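Local coordinates for thioredoxin-like protein (Klebsiella pneumoniae subsp. pneumoniae MGH 78578, PDB 3TY1) that is a putative aldose 1-epimerase with a supersandwich fold and probably binds carbohydrate, at the interface of chains A and B. Coordinates in Å, arbitrary orientation; residue numbers count along the deposited sequence, not the author numbering. Chains: chain A/B, Hypothetical aldose 1-epimerase.

Contact 1: the interface of chains A and B. Residues chain A 87, 101, 107-108; chain B 121, 138, 168-170, 172.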
# COMPACT_ATOMS: atom_id res chain seq x y z
N VAL A 87 1.99 18.86 3.94
CA VAL A 87 1.09 17.72 3.78
C VAL A 87 -0.27 18.17 4.40
O VAL A 87 -0.41 18.27 5.64
CB VAL A 87 1.61 16.46 4.50
CG1 VAL A 87 0.60 15.30 4.36
CG2 VAL A 87 3.01 16.05 3.99
N ARG A 101 11.90 6.32 -0.02
CA ARG A 101 12.86 7.36 0.30
C ARG A 101 13.85 6.90 1.38
O ARG A 101 14.20 7.66 2.30
CB ARG A 101 12.15 8.66 0.70
CG ARG A 101 11.14 9.16 -0.28
CD ARG A 101 10.51 10.46 0.19
NE ARG A 101 9.46 10.91 -0.72
CZ ARG A 101 9.60 11.78 -1.73
NH1 ARG A 101 10.78 12.32 -2.06
NH2 ARG A 101 8.55 12.11 -2.44
N LEU A 107 7.45 10.85 6.11
CA LEU A 107 7.39 12.27 5.80
C LEU A 107 6.21 12.67 4.89
O LEU A 107 5.80 13.83 4.88
CB LEU A 107 8.72 12.75 5.22
CG LEU A 107 9.98 12.74 6.12
CD1 LEU A 107 11.17 13.14 5.25
CD2 LEU A 107 9.85 13.68 7.31
N GLU A 108 5.69 11.73 4.11
CA GLU A 108 4.57 11.98 3.21
C GLU A 108 3.24 12.14 3.94
O GLU A 108 2.25 12.61 3.33
CB GLU A 108 4.49 10.87 2.13
CG GLU A 108 5.80 10.78 1.31
CD GLU A 108 5.79 9.79 0.15
OE1 GLU A 108 4.81 9.02 -0.02
OE2 GLU A 108 6.78 9.79 -0.61
N TRP B 121 10.53 13.31 -10.11
CA TRP B 121 11.56 12.70 -10.97
C TRP B 121 10.84 11.83 -12.03
O TRP B 121 9.65 11.61 -11.96
CB TRP B 121 12.58 11.84 -10.18
CG TRP B 121 11.99 10.56 -9.66
CD1 TRP B 121 12.01 9.37 -10.26
CD2 TRP B 121 11.25 10.38 -8.44
NE1 TRP B 121 11.33 8.43 -9.52
CE2 TRP B 121 10.86 9.03 -8.38
CE3 TRP B 121 10.94 11.22 -7.36
CZ2 TRP B 121 10.12 8.49 -7.31
CZ3 TRP B 121 10.16 10.72 -6.33
CH2 TRP B 121 9.77 9.34 -6.30
N LYS B 138 5.93 9.51 -9.60
CA LYS B 138 4.77 9.26 -8.78
C LYS B 138 3.47 9.83 -9.29
O LYS B 138 2.40 9.39 -8.81
CB LYS B 138 5.06 9.78 -7.33
CG LYS B 138 6.03 8.87 -6.57
CD LYS B 138 6.03 9.00 -5.04
CE LYS B 138 4.76 8.52 -4.35
NZ LYS B 138 4.75 9.02 -2.92
N SER B 168 3.57 16.28 -2.33
CA SER B 168 3.82 17.06 -1.15
C SER B 168 4.41 16.17 -0.09
O SER B 168 3.78 15.18 0.33
CB SER B 168 2.51 17.65 -0.62
OG SER B 168 1.87 18.46 -1.57
N THR B 169 5.62 16.52 0.35
CA THR B 169 6.34 15.72 1.37
C THR B 169 7.10 16.65 2.31
O THR B 169 7.90 17.47 1.84
CB THR B 169 7.34 14.76 0.66
OG1 THR B 169 6.66 13.95 -0.29
CG2 THR B 169 8.10 13.86 1.65
N PHE B 170 6.93 16.47 3.63
CA PHE B 170 7.59 17.33 4.60
C PHE B 170 9.10 17.16 4.43
O PHE B 170 9.58 16.04 4.27
CB PHE B 170 7.16 17.00 6.02
CG PHE B 170 7.82 17.83 7.08
CD1 PHE B 170 7.74 19.22 7.06
CD2 PHE B 170 8.50 17.21 8.14
CE1 PHE B 170 8.37 19.97 8.04
CE2 PHE B 170 9.11 17.97 9.13
CZ PHE B 170 9.03 19.33 9.10
N LYS B 172 10.95 17.71 1.91
CA LYS B 172 11.45 17.28 0.60
C LYS B 172 10.96 18.12 -0.57
O LYS B 172 11.76 18.59 -1.36
CB LYS B 172 11.08 15.83 0.34
CG LYS B 172 11.69 14.80 1.33
CD LYS B 172 13.16 14.67 1.18
CE LYS B 172 13.70 13.46 1.93
NZ LYS B 172 15.02 13.07 1.38
O HOH W 1 1.59 13.61 0.91

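Contact 2: the interface of chains A and B. Residues chain A 40-43, 45, 89; chain B 9-10, 13-14.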
# COMPACT_ATOMS: atom_id res chain seq x y z
N LEU A 40 -13.34 10.84 5.43
CA LEU A 40 -12.85 11.83 4.46
C LEU A 40 -12.66 11.22 3.07
O LEU A 40 -12.58 10.00 2.88
CB LEU A 40 -11.53 12.46 4.94
CG LEU A 40 -11.59 13.19 6.27
CD1 LEU A 40 -10.11 13.56 6.63
CD2 LEU A 40 -12.54 14.38 6.19
N HIS A 41 -12.55 12.11 2.08
CA HIS A 41 -12.46 11.71 0.67
C HIS A 41 -11.53 12.66 -0.07
O HIS A 41 -11.24 13.78 0.40
CB HIS A 41 -13.84 11.65 0.00
CG HIS A 41 -14.81 10.73 0.66
ND1 HIS A 41 -14.77 9.36 0.47
CD2 HIS A 41 -15.85 10.97 1.51
CE1 HIS A 41 -15.74 8.80 1.19
NE2 HIS A 41 -16.41 9.75 1.81
N GLY A 42 -11.04 12.20 -1.22
CA GLY A 42 -10.19 13.00 -2.09
C GLY A 42 -8.71 12.74 -1.91
O GLY A 42 -8.22 12.51 -0.79
N GLY A 43 -7.97 12.75 -3.02
CA GLY A 43 -6.53 12.57 -2.93
C GLY A 43 -6.12 11.30 -2.19
O GLY A 43 -6.77 10.28 -2.31
N GLN A 45 -6.31 10.90 0.90
CA GLN A 45 -7.12 10.95 2.11
C GLN A 45 -8.36 10.07 1.98
O GLN A 45 -9.16 9.96 2.90
CB GLN A 45 -7.35 12.47 2.38
CG GLN A 45 -8.47 12.90 3.07
CD GLN A 45 -8.51 14.38 3.19
OE1 GLN A 45 -7.69 14.97 3.91
NE2 GLN A 45 -9.54 14.98 2.63
N GLU A 89 -3.35 16.78 3.55
CA GLU A 89 -4.31 15.68 3.63
C GLU A 89 -4.05 14.79 4.86
O GLU A 89 -2.93 14.73 5.33
CB GLU A 89 -4.18 14.86 2.35
CG GLU A 89 -4.79 15.71 1.17
CD GLU A 89 -4.66 15.10 -0.21
OE1 GLU A 89 -4.15 13.95 -0.35
OE2 GLU A 89 -5.05 15.83 -1.15
N ASN B 9 -12.89 17.14 -3.91
CA ASN B 9 -12.17 18.25 -3.27
C ASN B 9 -11.71 17.82 -1.90
O ASN B 9 -12.47 17.81 -0.94
CB ASN B 9 -13.08 19.49 -3.24
CG ASN B 9 -12.40 20.70 -2.69
OD1 ASN B 9 -11.29 20.66 -2.21
ND2 ASN B 9 -13.11 21.81 -2.73
N ALA B 10 -10.45 17.43 -1.81
CA ALA B 10 -9.90 16.89 -0.57
C ALA B 10 -9.87 17.95 0.53
O ALA B 10 -10.05 17.63 1.69
CB ALA B 10 -8.53 16.31 -0.80
N GLY B 13 -12.96 17.46 2.00
CA GLY B 13 -13.15 16.03 2.31
C GLY B 13 -14.23 15.36 1.48
O GLY B 13 -14.76 14.34 1.89
N ILE B 14 -14.47 15.83 0.25
CA ILE B 14 -15.64 15.38 -0.55
C ILE B 14 -15.26 14.72 -1.88
O ILE B 14 -14.27 15.12 -2.51
CB ILE B 14 -16.68 16.54 -0.80
CG1 ILE B 14 -16.34 17.39 -2.02
CG2 ILE B 14 -16.91 17.38 0.46
CD1 ILE B 14 -17.01 16.93 -3.27

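Contact 1: the interface of chains A and B
A:Glu108 and B:Lys138 meet tip to tip across the subunit boundary and show how one carboxylate can serve an interface and its own chain at once. A:Glu108 OE1 forms a salt bridge with the ammonium NZ of B:Lys138 at 2.9 Å. The lysine chain is bent at its third torsion (chi3 68°), which turns its end toward the acid. The other carboxylate oxygen, A:Glu108 OE2, lies 2.9 Å from NE of A:Arg101 and accepts a nearly straight bond (171° at H), using the lone pair that points away from OE1. This acceptor lies almost in the guanidinium plane, which sets the turn of the guanidinium, edge-on to the carboxylate. Two basic groups of opposite chains thus share one acid, which may offset their mutual repulsion.

The tight part lies around B:Thr169. Its methyl CG2 sits over one face of the A:Arg101 guanidinium, displaced toward the rim, and packs 3.8 Å from CB of A:Leu107. With OG1 anti to the carbonyl carbon (chi1 -55°), the hydroxyl is turned toward the tip of A:Arg101, while the methyl lies between the guanidinium face and the carbons of A:Leu107 and A:Glu108. Next to it, the backbone N of B:Phe170 donates a hydrogen bond of 3.1 Å to the carbonyl O of A:Leu107. The leucine side chain lies against the carbonyl O of B:Phe170 as well, and slants across the ring, A:Leu107 CD2 to B:Phe170 CD2 at 3.9 Å.

The margins are looser. On one flank a water bridges two backbone carbonyls, 2.7 Å from A:Glu108 O and 2.8 Å from B:Ser168 O, near A:Val87. On another, the B:Trp121 ring approaches no nearer than 4.4 Å, from CZ3 to NH2 of A:Arg101, and B:Lys172 only grazes A:Leu107.

In the fold, helix 100-103 and the 3-10 helix 105-108 of chain A face the end of strand 159-169 in chain B, the loop that joins it to strand 173-183, and the loops carrying B:Trp121 and B:Lys138.

Contact 2: the interface of chains A and B
The imidazole of A:His41 meets B:Gly13 at its edge: the glycine carbonyl O of B:Gly13 lies in the ring plane, 3.6 Å from CD2 of A:His41. CB lies beside this oxygen, and the first torsion, with CG anti to the carbonyl carbon (chi1 -58°), brings the CD2 edge of the ring to it. The backbone N of A:His41 also comes within 3.1 Å of B:Gly13 O, in what is at best a strongly bent hydrogen bond between main chains. One carbonyl is approached by an N-H and flanked by carbon atoms of the same residue.

The second flat group is the side-chain amide of A:Gln45, whose NE2 joins the two chains. A:Gln45 NE2 donates to the carbonyl O of B:Ala10 at 2.9 Å, a somewhat bent bond (139° at H) whose acceptor is tilted a little from the amide plane. The same nitrogen, A:Gln45 NE2, donates to the backbone O of A:His41 at 3.1 Å, along a straighter line (162° at H) and close to the amide plane, although it approaches from above the plane of the A:His41 carbonyl. With both bonds made, the rotation of the amide is fixed, and the glutamine both ties the 3-10 helix 43-45 back to the loop at A:His41 and acts as a donor to the neighbour.

B:Ala10 adds a methyl group, set between a carboxylate and main chain. B:Ala10 CB points into chain A, 3.5 Å from the carboxylate oxygen A:Glu89 OE2. On the main-chain side, B:Ala10 CB lies 3.7 Å from the carbonyl carbon A:Gly42 C. The lack of a side chain at A:Gly42 may allow this approach.

The example shows backbone carbonyls as the targets, met by a side-chain amide and a backbone N: a loop and the 3-10 helix 43-45 of one subunit read carbonyls at and just beyond the 3-10 helix 10-12 of the next. The patch is small, and it appears to pin the N-terminal segment of chain B against chain A, adding a modest share to the association of the subunits.

Contact 1 and contact 2 lie about 18 Å apart, centre to centre of their C-alpha atoms, along one boundary between chains A and B. They are linked on chain A by the stretch that holds A:Val87, at the rim of contact 1, and A:Glu89, in contact 2. On chain B they draw on separate parts of the sequence, the end of strand 159-169 against the N-terminal segment. Contact 1 hides more surface and carries the charged pairing, whereas contact 2 adds mainly polar contacts to backbone carbonyls. The deposited assembly has three copies, and this pairing within it may or may not be the biological association.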